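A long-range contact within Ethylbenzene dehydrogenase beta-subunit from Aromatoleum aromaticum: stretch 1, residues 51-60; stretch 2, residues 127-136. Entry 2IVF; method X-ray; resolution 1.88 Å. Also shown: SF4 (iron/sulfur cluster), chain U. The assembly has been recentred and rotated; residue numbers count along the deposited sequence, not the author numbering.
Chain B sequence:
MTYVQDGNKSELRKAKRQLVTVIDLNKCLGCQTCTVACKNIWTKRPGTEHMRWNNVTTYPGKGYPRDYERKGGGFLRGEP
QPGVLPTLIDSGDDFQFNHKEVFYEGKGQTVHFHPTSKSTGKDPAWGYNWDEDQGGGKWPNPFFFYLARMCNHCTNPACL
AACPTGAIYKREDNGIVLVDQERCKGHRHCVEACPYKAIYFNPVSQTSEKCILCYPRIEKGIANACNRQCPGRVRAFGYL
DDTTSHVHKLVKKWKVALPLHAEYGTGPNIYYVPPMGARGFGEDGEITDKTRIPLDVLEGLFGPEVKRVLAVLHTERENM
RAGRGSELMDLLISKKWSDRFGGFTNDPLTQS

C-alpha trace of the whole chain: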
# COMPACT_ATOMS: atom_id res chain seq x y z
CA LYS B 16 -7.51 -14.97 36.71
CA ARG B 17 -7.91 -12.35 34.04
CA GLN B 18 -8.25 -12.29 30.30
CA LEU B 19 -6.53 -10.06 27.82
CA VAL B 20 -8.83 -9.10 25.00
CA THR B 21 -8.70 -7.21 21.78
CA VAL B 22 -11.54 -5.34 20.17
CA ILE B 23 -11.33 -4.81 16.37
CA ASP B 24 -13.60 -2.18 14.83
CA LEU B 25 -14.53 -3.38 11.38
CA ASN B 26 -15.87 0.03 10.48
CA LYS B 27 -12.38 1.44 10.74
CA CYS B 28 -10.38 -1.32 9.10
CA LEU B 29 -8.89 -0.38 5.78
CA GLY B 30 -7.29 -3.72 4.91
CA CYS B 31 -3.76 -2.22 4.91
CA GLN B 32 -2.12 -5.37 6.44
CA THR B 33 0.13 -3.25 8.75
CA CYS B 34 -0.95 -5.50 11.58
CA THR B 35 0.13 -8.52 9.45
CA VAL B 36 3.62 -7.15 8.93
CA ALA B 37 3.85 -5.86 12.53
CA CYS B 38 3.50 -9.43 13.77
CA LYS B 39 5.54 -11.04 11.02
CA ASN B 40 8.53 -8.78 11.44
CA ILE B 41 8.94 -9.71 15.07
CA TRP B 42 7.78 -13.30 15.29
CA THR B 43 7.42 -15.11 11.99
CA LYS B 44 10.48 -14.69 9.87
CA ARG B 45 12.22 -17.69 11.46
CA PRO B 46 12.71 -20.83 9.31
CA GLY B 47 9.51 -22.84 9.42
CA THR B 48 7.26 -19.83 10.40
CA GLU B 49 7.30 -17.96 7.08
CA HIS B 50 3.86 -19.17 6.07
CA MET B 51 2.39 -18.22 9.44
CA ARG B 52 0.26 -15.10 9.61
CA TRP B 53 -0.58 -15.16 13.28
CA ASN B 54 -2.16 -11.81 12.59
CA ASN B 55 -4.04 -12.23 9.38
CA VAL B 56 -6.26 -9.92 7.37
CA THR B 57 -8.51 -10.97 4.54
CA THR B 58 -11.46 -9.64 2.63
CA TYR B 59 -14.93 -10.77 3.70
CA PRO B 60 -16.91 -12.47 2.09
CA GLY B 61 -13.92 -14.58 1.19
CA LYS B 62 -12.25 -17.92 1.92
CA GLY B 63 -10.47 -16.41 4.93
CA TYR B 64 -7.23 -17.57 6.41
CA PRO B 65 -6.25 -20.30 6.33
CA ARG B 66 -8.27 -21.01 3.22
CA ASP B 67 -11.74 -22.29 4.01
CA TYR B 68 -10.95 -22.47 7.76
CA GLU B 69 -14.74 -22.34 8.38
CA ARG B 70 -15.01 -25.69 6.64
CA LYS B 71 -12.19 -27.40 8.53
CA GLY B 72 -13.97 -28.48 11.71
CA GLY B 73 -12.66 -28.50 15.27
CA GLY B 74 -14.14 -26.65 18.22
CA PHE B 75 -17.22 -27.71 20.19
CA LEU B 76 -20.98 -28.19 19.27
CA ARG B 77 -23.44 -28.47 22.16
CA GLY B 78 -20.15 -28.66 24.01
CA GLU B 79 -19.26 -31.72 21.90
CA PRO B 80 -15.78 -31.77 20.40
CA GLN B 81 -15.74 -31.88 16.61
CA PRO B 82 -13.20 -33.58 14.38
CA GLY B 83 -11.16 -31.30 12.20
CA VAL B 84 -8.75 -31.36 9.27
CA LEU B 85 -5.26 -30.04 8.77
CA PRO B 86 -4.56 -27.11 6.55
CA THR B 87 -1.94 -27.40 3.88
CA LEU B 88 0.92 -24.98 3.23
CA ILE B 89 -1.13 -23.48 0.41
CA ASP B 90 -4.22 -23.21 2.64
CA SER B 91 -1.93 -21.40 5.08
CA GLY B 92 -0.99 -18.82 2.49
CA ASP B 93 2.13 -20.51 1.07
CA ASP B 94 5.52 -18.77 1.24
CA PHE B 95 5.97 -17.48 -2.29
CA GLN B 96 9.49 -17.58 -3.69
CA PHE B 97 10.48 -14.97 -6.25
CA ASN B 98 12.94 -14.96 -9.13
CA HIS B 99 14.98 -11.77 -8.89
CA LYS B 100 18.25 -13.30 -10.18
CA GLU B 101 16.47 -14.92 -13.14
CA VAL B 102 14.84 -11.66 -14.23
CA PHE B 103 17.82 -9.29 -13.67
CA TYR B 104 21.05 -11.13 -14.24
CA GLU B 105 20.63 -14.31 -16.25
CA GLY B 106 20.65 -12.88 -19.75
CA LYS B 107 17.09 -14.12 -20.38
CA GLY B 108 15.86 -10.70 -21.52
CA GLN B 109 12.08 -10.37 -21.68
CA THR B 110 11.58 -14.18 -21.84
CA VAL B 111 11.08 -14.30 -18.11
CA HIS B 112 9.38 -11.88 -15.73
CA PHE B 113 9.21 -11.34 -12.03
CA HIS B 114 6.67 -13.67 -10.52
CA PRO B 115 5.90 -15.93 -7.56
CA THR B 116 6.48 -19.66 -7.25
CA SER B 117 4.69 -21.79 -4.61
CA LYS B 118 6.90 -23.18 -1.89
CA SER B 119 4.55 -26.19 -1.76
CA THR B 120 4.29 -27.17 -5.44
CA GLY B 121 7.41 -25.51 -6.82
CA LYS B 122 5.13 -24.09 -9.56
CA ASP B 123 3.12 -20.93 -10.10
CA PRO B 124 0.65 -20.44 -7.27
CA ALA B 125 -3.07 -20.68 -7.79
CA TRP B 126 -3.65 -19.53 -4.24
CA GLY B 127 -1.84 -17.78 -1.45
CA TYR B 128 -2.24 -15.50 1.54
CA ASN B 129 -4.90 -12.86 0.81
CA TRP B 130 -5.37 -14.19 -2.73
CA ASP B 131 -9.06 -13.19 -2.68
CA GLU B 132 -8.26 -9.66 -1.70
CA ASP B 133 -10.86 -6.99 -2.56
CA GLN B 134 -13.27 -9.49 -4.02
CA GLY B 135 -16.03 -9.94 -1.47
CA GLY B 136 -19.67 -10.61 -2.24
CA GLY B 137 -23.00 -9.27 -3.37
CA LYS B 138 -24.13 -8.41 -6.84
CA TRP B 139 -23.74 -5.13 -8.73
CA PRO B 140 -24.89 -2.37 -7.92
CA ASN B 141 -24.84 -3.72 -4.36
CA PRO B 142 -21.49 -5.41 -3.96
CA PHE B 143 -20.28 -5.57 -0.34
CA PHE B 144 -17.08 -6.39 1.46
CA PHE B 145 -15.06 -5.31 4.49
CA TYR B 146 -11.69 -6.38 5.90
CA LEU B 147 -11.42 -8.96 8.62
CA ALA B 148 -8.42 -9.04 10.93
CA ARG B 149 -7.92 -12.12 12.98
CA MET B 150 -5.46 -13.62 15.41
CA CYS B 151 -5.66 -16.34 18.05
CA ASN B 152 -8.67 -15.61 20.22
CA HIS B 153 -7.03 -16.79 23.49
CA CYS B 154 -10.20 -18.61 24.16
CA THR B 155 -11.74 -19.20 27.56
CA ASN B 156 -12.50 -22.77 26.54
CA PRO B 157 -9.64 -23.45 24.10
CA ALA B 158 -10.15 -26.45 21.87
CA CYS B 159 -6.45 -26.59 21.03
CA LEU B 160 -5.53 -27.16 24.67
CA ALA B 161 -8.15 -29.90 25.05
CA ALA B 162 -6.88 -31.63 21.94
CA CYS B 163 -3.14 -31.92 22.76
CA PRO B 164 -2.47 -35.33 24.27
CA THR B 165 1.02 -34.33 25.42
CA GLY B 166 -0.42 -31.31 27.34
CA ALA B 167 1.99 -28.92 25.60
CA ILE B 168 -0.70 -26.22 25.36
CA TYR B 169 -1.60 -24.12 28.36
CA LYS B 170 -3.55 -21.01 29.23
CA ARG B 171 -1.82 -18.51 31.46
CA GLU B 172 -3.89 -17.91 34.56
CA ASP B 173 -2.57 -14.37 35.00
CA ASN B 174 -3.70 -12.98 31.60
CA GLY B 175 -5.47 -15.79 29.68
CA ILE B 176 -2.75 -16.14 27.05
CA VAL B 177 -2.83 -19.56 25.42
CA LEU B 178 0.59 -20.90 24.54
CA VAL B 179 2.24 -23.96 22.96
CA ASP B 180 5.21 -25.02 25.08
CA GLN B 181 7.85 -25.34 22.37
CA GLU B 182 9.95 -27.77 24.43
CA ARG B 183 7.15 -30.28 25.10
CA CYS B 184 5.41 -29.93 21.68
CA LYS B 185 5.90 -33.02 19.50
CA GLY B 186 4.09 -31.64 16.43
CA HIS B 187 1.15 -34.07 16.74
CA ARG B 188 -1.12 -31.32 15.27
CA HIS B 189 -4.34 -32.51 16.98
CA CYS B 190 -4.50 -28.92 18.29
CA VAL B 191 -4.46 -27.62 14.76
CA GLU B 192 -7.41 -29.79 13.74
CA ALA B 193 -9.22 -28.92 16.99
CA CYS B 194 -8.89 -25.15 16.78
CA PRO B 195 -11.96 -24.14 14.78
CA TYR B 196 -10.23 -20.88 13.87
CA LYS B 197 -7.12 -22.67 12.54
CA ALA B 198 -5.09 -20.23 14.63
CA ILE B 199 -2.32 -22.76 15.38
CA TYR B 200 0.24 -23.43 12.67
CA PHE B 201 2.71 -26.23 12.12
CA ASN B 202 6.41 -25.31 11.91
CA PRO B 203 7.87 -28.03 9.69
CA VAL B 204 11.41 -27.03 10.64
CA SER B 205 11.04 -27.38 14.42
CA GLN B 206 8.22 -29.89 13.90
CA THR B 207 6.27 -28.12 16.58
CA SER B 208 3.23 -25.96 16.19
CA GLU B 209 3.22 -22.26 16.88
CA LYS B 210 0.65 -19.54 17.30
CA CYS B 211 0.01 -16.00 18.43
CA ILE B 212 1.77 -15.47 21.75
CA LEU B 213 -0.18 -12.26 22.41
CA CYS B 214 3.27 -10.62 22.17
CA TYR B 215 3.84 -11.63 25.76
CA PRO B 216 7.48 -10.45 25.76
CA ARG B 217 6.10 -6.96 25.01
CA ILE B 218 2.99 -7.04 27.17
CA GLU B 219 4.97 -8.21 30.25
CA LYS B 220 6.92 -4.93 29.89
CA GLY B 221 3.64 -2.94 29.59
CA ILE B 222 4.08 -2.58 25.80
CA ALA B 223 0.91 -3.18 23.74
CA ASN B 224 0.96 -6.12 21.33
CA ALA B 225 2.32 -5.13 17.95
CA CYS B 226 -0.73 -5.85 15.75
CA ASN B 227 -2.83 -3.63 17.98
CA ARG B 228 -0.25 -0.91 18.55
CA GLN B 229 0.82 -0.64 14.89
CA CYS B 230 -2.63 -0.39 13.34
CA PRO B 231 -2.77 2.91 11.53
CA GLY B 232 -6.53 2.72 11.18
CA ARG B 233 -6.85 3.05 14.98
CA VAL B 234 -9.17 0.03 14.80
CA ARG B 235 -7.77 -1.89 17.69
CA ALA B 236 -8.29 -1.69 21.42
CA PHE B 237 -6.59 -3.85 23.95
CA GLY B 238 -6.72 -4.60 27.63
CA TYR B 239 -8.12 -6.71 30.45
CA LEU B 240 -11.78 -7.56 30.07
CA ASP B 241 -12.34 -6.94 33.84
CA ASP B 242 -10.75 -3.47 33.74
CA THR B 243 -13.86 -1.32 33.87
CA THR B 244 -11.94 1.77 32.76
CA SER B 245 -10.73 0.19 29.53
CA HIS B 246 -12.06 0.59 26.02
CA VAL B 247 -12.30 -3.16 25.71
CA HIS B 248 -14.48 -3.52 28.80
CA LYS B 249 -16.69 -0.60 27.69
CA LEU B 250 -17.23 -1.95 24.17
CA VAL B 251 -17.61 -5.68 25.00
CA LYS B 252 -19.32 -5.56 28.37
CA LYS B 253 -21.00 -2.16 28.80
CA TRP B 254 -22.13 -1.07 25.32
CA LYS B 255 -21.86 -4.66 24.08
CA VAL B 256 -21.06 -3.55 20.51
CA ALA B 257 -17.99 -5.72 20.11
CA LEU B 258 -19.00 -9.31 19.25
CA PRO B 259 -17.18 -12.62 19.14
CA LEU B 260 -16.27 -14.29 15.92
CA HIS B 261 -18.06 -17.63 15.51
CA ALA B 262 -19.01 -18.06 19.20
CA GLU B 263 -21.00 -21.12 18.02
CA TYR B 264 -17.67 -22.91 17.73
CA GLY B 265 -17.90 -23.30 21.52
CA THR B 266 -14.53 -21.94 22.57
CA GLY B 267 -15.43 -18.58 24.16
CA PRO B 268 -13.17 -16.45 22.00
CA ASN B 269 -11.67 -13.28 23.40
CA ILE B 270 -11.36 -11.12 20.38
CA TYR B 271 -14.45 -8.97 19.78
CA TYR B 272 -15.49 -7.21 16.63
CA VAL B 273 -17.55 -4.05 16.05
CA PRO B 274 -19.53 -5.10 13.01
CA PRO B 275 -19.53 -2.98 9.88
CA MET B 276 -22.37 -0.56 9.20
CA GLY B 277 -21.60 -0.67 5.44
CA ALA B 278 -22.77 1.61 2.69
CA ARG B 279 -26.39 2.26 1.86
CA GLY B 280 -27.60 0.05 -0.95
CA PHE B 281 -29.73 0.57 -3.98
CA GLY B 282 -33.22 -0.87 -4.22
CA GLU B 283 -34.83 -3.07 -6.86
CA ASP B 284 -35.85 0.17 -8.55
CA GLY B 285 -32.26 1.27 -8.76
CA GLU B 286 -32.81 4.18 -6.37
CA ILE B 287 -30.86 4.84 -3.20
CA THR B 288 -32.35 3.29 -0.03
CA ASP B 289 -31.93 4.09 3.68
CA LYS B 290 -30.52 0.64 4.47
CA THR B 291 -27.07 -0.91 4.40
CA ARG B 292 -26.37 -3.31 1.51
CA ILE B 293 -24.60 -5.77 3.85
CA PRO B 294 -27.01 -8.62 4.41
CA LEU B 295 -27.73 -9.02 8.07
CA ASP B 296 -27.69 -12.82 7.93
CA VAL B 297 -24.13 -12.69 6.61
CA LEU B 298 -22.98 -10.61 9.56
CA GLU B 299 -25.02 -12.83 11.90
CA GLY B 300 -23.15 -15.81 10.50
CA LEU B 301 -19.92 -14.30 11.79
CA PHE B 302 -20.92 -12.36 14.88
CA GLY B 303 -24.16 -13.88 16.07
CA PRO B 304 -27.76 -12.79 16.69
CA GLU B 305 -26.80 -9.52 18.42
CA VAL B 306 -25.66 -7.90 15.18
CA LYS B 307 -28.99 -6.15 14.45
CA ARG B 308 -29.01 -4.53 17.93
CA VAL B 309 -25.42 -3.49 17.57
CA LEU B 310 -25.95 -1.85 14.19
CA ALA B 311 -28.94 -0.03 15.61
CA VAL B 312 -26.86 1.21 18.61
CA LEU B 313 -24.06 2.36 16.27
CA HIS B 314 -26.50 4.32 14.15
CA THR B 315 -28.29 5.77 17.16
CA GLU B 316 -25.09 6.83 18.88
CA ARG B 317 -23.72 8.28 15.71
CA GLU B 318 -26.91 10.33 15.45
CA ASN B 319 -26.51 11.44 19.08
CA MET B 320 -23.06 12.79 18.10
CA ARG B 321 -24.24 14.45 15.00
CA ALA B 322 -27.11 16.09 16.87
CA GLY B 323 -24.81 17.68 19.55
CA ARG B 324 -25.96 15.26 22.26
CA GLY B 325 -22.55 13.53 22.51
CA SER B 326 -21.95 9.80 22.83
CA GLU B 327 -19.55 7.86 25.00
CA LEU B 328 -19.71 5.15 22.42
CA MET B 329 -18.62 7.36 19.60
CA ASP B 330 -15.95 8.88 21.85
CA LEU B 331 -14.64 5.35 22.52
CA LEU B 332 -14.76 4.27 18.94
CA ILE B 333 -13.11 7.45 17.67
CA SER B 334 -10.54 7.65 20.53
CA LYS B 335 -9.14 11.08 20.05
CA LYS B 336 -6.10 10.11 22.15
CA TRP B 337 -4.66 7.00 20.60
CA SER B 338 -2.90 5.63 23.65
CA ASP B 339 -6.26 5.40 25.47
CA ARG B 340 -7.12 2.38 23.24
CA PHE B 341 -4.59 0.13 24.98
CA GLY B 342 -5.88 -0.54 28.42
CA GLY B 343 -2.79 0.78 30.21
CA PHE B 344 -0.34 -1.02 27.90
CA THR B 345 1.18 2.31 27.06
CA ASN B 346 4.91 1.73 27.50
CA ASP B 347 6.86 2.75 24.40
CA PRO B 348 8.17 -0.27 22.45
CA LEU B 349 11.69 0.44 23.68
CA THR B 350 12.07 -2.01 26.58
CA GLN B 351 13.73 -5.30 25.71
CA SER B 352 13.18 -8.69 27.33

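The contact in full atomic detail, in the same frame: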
# COMPACT_ATOMS: atom_id res chain seq x y z
N MET B 51 3.31 -18.51 8.37
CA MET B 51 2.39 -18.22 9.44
C MET B 51 2.07 -16.75 9.47
O MET B 51 2.98 -15.91 9.56
CB MET B 51 3.00 -18.59 10.77
CG MET B 51 3.47 -20.02 10.88
SD MET B 51 4.23 -20.28 12.50
CE MET B 51 4.69 -22.03 12.43
N ARG B 52 0.77 -16.45 9.41
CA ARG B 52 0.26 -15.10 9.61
C ARG B 52 -0.59 -15.13 10.84
O ARG B 52 -1.82 -15.22 10.79
CB ARG B 52 -0.53 -14.61 8.38
CG ARG B 52 0.35 -14.20 7.23
CD ARG B 52 0.67 -15.41 6.35
NE ARG B 52 1.49 -15.02 5.19
CZ ARG B 52 1.84 -15.85 4.24
NH1 ARG B 52 1.49 -17.12 4.31
NH2 ARG B 52 2.55 -15.44 3.20
N TRP B 53 0.09 -15.09 11.98
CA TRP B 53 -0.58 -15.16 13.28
C TRP B 53 -1.58 -14.03 13.35
O TRP B 53 -2.69 -14.23 13.79
CB TRP B 53 0.38 -15.05 14.43
CG TRP B 53 1.39 -16.13 14.56
CD1 TRP B 53 1.40 -17.37 13.96
CD2 TRP B 53 2.50 -16.12 15.47
NE1 TRP B 53 2.45 -18.09 14.41
CE2 TRP B 53 3.14 -17.36 15.35
CE3 TRP B 53 3.00 -15.18 16.38
CZ2 TRP B 53 4.28 -17.67 16.06
CZ3 TRP B 53 4.10 -15.49 17.10
CH2 TRP B 53 4.74 -16.74 16.95
N ASN B 54 -1.21 -12.84 12.87
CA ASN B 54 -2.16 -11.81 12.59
C ASN B 54 -2.41 -11.89 11.12
O ASN B 54 -1.47 -11.82 10.30
CB ASN B 54 -1.66 -10.41 12.93
CG ASN B 54 -2.69 -9.36 12.58
OD1 ASN B 54 -3.37 -8.85 13.45
ND2 ASN B 54 -2.85 -9.08 11.27
N ASN B 55 -3.67 -12.12 10.77
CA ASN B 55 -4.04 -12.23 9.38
C ASN B 55 -5.18 -11.30 9.04
O ASN B 55 -6.05 -11.03 9.87
CB ASN B 55 -4.38 -13.67 9.00
CG ASN B 55 -5.34 -14.30 9.92
OD1 ASN B 55 -4.92 -14.92 10.94
ND2 ASN B 55 -6.59 -14.23 9.60
N VAL B 56 -5.18 -10.81 7.82
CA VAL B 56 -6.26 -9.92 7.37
C VAL B 56 -6.72 -10.30 6.00
O VAL B 56 -5.91 -10.39 5.08
CB VAL B 56 -5.87 -8.43 7.35
CG1 VAL B 56 -7.09 -7.62 7.07
CG2 VAL B 56 -5.21 -7.98 8.65
N THR B 57 -8.00 -10.62 5.85
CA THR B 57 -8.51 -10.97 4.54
C THR B 57 -9.81 -10.25 4.28
O THR B 57 -10.41 -9.67 5.16
CB THR B 57 -8.74 -12.50 4.42
OG1 THR B 57 -9.63 -12.93 5.46
CG2 THR B 57 -7.38 -13.28 4.51
N THR B 58 -10.25 -10.34 3.05
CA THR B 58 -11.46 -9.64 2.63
C THR B 58 -12.64 -10.58 2.93
O THR B 58 -12.53 -11.81 2.79
CB THR B 58 -11.38 -9.22 1.14
OG1 THR B 58 -10.26 -8.31 0.97
CG2 THR B 58 -12.71 -8.54 0.63
N TYR B 59 -13.71 -10.01 3.44
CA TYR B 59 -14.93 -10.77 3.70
C TYR B 59 -16.11 -10.15 2.93
O TYR B 59 -16.20 -8.89 2.88
CB TYR B 59 -15.23 -10.86 5.21
CG TYR B 59 -16.28 -11.91 5.45
CD1 TYR B 59 -15.92 -13.22 5.72
CD2 TYR B 59 -17.62 -11.63 5.24
CE1 TYR B 59 -16.88 -14.22 5.85
CE2 TYR B 59 -18.58 -12.60 5.41
CZ TYR B 59 -18.19 -13.91 5.68
OH TYR B 59 -19.12 -14.90 5.82
N PRO B 60 -17.00 -11.01 2.32
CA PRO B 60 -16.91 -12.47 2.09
C PRO B 60 -15.62 -12.86 1.42
O PRO B 60 -15.10 -12.11 0.53
CB PRO B 60 -18.04 -12.75 1.09
CG PRO B 60 -18.97 -11.67 1.27
CD PRO B 60 -18.31 -10.51 1.90
N GLY B 127 -2.78 -18.20 -2.45
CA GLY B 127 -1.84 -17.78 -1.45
C GLY B 127 -2.53 -16.90 -0.43
O GLY B 127 -3.74 -16.63 -0.51
N TYR B 128 -1.74 -16.40 0.52
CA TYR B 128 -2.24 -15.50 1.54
C TYR B 128 -2.94 -14.32 0.85
O TYR B 128 -2.36 -13.70 -0.04
CB TYR B 128 -1.07 -14.97 2.38
CG TYR B 128 -1.54 -13.97 3.40
CD1 TYR B 128 -2.32 -14.36 4.46
CD2 TYR B 128 -1.30 -12.61 3.23
CE1 TYR B 128 -2.79 -13.42 5.39
CE2 TYR B 128 -1.75 -11.67 4.15
CZ TYR B 128 -2.53 -12.08 5.21
OH TYR B 128 -2.97 -11.14 6.11
N ASN B 129 -4.18 -14.04 1.26
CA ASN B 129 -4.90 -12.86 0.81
C ASN B 129 -5.12 -12.84 -0.70
O ASN B 129 -5.21 -11.80 -1.33
CB ASN B 129 -4.15 -11.59 1.26
CG ASN B 129 -5.02 -10.37 1.24
OD1 ASN B 129 -6.24 -10.50 1.39
ND2 ASN B 129 -4.44 -9.19 1.01
N TRP B 130 -5.25 -14.04 -1.26
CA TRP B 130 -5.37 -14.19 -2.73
C TRP B 130 -6.69 -13.57 -3.20
O TRP B 130 -6.77 -13.03 -4.33
CB TRP B 130 -5.36 -15.67 -3.07
CG TRP B 130 -5.36 -16.00 -4.50
CD1 TRP B 130 -6.43 -16.25 -5.28
CD2 TRP B 130 -4.20 -16.18 -5.32
NE1 TRP B 130 -6.00 -16.56 -6.55
CE2 TRP B 130 -4.64 -16.51 -6.59
CE3 TRP B 130 -2.82 -16.08 -5.08
CZ2 TRP B 130 -3.76 -16.77 -7.66
CZ3 TRP B 130 -1.95 -16.25 -6.16
CH2 TRP B 130 -2.41 -16.61 -7.42
N ASP B 131 -7.71 -13.69 -2.35
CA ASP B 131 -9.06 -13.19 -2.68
C ASP B 131 -9.33 -11.78 -2.18
O ASP B 131 -10.49 -11.35 -2.01
CB ASP B 131 -10.19 -14.19 -2.33
CG ASP B 131 -10.27 -14.55 -0.86
OD1 ASP B 131 -9.46 -14.08 -0.04
OD2 ASP B 131 -11.21 -15.32 -0.57
N GLU B 132 -8.24 -11.05 -2.05
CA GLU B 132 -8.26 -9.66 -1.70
C GLU B 132 -9.22 -8.85 -2.57
O GLU B 132 -9.19 -8.95 -3.80
CB GLU B 132 -6.85 -9.09 -1.79
CG GLU B 132 -6.68 -7.69 -1.20
CD GLU B 132 -5.26 -7.22 -1.23
OE1 GLU B 132 -4.53 -7.63 -2.16
OE2 GLU B 132 -4.89 -6.43 -0.36
N ASP B 133 -10.02 -8.03 -1.91
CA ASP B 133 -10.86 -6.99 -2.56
C ASP B 133 -11.95 -7.60 -3.42
O ASP B 133 -12.50 -6.93 -4.27
CB ASP B 133 -10.00 -6.00 -3.39
CG ASP B 133 -9.37 -4.88 -2.55
OD1 ASP B 133 -9.33 -5.01 -1.30
OD2 ASP B 133 -8.91 -3.86 -3.15
N GLN B 134 -12.31 -8.86 -3.17
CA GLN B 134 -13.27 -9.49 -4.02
C GLN B 134 -14.63 -9.45 -3.35
O GLN B 134 -15.55 -8.83 -3.88
CB GLN B 134 -12.84 -10.89 -4.42
CG GLN B 134 -11.64 -10.83 -5.35
CD GLN B 134 -10.99 -12.17 -5.60
OE1 GLN B 134 -9.77 -12.30 -5.56
NE2 GLN B 134 -11.77 -13.13 -5.98
N GLY B 135 -14.78 -10.11 -2.20
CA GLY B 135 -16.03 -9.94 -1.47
C GLY B 135 -17.24 -10.60 -2.10
O GLY B 135 -17.13 -11.61 -2.79
N GLY B 136 -18.41 -10.01 -1.86
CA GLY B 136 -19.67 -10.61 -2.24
C GLY B 136 -20.65 -9.59 -2.75
O GLY B 136 -20.27 -8.43 -3.04
FE1 SF4 U . -0.39 -12.22 18.34
FE2 SF4 U . 1.29 -11.49 16.46
FE3 SF4 U . -0.62 -9.78 17.28
FE4 SF4 U . 1.46 -10.26 18.91
S1 SF4 U . 1.54 -9.22 16.87
S2 SF4 U . -0.73 -10.30 19.52
S3 SF4 U . 1.91 -12.49 18.44
S4 SF4 U . -0.92 -11.83 16.17
O HOH W 1 -7.91 -8.26 2.08
O HOH W 2 -8.72 -11.67 1.11
O HOH W 3 -10.92 -14.05 2.29
O HOH W 4 -12.99 -11.92 -1.10

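Residues 55-59 form a strand, and the second stretch, which has no regular helix or strand, runs alongside it through two overlapping turns, type II from Gly-127 to Trp-130 and type I from Asn-129 to Glu-132. Two direct hydrogen bonds, each pairing a backbone NH with a side-chain hydroxyl, and four bridging waters join the segments. At one end, Val-56 N donates to Tyr-128 OH (2.8 Å, nearly linear at 169°). The same tyrosine ring takes Arg-52 CG over one face, 4.0 Å from the ring centroid, in a CH-pi contact, while Asn-55 CB lies at its edge; Tyr-128 CB in turn covers one face of the Arg-52 guanidinium, 3.6 Å from Arg-52 CZ. Further along, Asp-133 N donates to Thr-58 OG1 (2.9 Å, 176°), and water 1 also bonds this hydroxyl, 2.6 Å from Thr-58 OG1, while donating to Asn-129 OD1 at 2.9 Å. Asn-129 OD1 lies too far from the strand's NH groups to bond them directly, 4.3 Å from Thr-58 N, and water fills the gap: water 2 accepts from Thr-58 N at 2.8 Å and lies 2.8 Å from both Asn-129 OD1 and Asp-131 OD1. Water 3 continues the link, 2.8 Å from Thr-58 O and 2.7 Å from Asp-131 OD1. At the far end the backbones draw closest, with Pro-60 CA 4.5 Å from Gly-135 CA. Water 4 donates to Pro-60 O and Asp-131 O, each 2.7 Å from its oxygen, and accepts from Gly-135 N at 2.8 Å, so it satisfies that amide. Pro-60, preceded by a cis peptide bond, also receives a CA-H...O contact, Gly-135 CA to Pro-60 O at 3.1 Å. Its ring packs on Gly-136 (Pro-60 CG to Gly-136 N, 3.6 Å), where an ideal CB on Gly-136 would clash, 2.7 Å from Pro-60 CG.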